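Local coordinates for protein glutamyl-tRNA(Gln) amidotransferase subunit B, mitochondrial (Saccharomyces cerevisiae, PDB 4N0H) that forms subunit B of a mitochondrial amidotransferase and belongs to the GatB/GatE family, built on a mixed beta sheet with helices packed against it, at residues Ser179-Val184 with Ser234-Ile239. Residues are numbered along the deposited sequence; the frame is centred on the assembly and turned at random.
Sequences SDIKQV and SIINAI
Ile-181 and Val-184, three residues apart at the start of 181-197, meet Ile-236 and Ile-239, spaced alike in 232-248, in a contact carried by aliphatic side chains: no hydrogen bond crosses it, and 224 Å² is buried. Ile-181 divides its branches between the two partners. Ile-181 CG2, anti to the backbone N, lies 3.6 Å from Ile-236 CG2, the two side chains crossing at a slant. Ile-236 CD1 touches the same methyl, 3.7 Å from Ile-181 CG2, whereas Ile-181 CG1 passes Ile-239 CG2 at 4.1 Å, those side chains running in opposite directions. Val-184 and Ile-239 instead meet tip to tip. The extended chain of Ile-239 (chi2 178°) brings CD1 to 4.0 Å from Val-184 CG1, with Val-184 CG2 almost as near.

Away from the interface, Gln-183 reaches with an extended chain (chi2 172°) to the residues before it, where its OE1 accepts hydrogen bonds from two backbone N-H groups on one face of the amide: Ser-179 N at 2.8 Å, tilted from the carbonyl plane, and Asp-180 N at 3.2 Å, above it.

The contact packs the N-terminal turn of helix 181-197 against helix 232-248. Ile-236 also reaches Arg-185 on the former helix, Phe-178 in the preceding loop touches Val-184, and Ile-239 rests on Val-214, so that helix 232-248 also packs on strand 210-218 of the mixed sheet.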
# COMPACT_ATOMS: atom_id res chain seq x y z
N SER B 179 9.28 20.48 -36.83
CA SER B 179 9.86 21.75 -37.23
C SER B 179 8.80 22.66 -37.86
O SER B 179 8.75 23.86 -37.57
CB SER B 179 11.02 21.53 -38.20
OG SER B 179 10.65 20.67 -39.27
N ASP B 180 7.97 22.09 -38.72
CA ASP B 180 6.89 22.83 -39.36
C ASP B 180 5.57 22.59 -38.65
O ASP B 180 5.40 21.58 -37.95
CB ASP B 180 6.78 22.46 -40.83
N ILE B 181 4.63 23.50 -38.84
CA ILE B 181 3.31 23.40 -38.22
C ILE B 181 2.43 22.47 -39.05
O ILE B 181 1.47 21.89 -38.55
CB ILE B 181 2.65 24.79 -38.05
CG1 ILE B 181 3.63 25.79 -37.42
CG2 ILE B 181 1.39 24.69 -37.21
CD1 ILE B 181 4.41 26.64 -38.43
N LYS B 182 2.78 22.32 -40.32
CA LYS B 182 2.10 21.38 -41.20
C LYS B 182 2.38 19.95 -40.75
O LYS B 182 1.57 19.05 -40.95
CB LYS B 182 2.54 21.57 -42.65
N GLN B 183 3.55 19.75 -40.15
CA GLN B 183 3.92 18.44 -39.63
C GLN B 183 3.04 18.07 -38.44
O GLN B 183 2.56 16.94 -38.35
CB GLN B 183 5.40 18.44 -39.21
CG GLN B 183 6.36 18.61 -40.37
CD GLN B 183 7.79 18.80 -39.92
OE1 GLN B 183 8.07 18.89 -38.72
NE2 GLN B 183 8.72 18.87 -40.87
N VAL B 184 2.83 19.04 -37.55
CA VAL B 184 2.00 18.83 -36.37
C VAL B 184 0.59 18.42 -36.76
O VAL B 184 0.04 17.46 -36.21
CB VAL B 184 1.95 20.10 -35.49
CG1 VAL B 184 0.90 19.96 -34.39
CG2 VAL B 184 3.32 20.38 -34.88
N SER B 234 -6.97 25.07 -32.32
CA SER B 234 -6.40 25.82 -31.20
C SER B 234 -4.94 25.44 -30.96
O SER B 234 -4.16 26.25 -30.46
CB SER B 234 -7.20 25.57 -29.93
OG SER B 234 -8.59 25.76 -30.16
N ILE B 235 -4.58 24.21 -31.31
CA ILE B 235 -3.21 23.75 -31.16
C ILE B 235 -2.33 24.47 -32.17
O ILE B 235 -1.28 25.01 -31.83
CB ILE B 235 -3.10 22.23 -31.38
CG1 ILE B 235 -4.30 21.52 -30.77
CG2 ILE B 235 -1.81 21.70 -30.79
CD1 ILE B 235 -4.24 20.01 -30.88
N ILE B 236 -2.77 24.47 -33.42
CA ILE B 236 -2.06 25.13 -34.51
C ILE B 236 -1.87 26.63 -34.24
O ILE B 236 -0.79 27.17 -34.48
CB ILE B 236 -2.80 24.94 -35.85
CG1 ILE B 236 -2.93 23.45 -36.18
CG2 ILE B 236 -2.08 25.66 -36.98
CD1 ILE B 236 -1.61 22.71 -36.23
N ASN B 237 -2.91 27.28 -33.73
CA ASN B 237 -2.86 28.71 -33.46
C ASN B 237 -1.96 29.07 -32.28
O ASN B 237 -1.21 30.04 -32.34
CB ASN B 237 -4.26 29.28 -33.24
CG ASN B 237 -5.13 29.19 -34.48
OD1 ASN B 237 -4.63 28.96 -35.58
ND2 ASN B 237 -6.43 29.39 -34.31
N ALA B 238 -2.03 28.27 -31.22
CA ALA B 238 -1.18 28.49 -30.05
C ALA B 238 0.29 28.34 -30.42
O ALA B 238 1.14 29.10 -29.96
CB ALA B 238 -1.56 27.53 -28.93
N ILE B 239 0.58 27.35 -31.26
CA ILE B 239 1.94 27.11 -31.73
C ILE B 239 2.46 28.28 -32.55
O ILE B 239 3.58 28.75 -32.35
CB ILE B 239 2.03 25.81 -32.56
CG1 ILE B 239 1.86 24.58 -31.66
CG2 ILE B 239 3.35 25.73 -33.31
CD1 ILE B 239 1.89 23.27 -32.42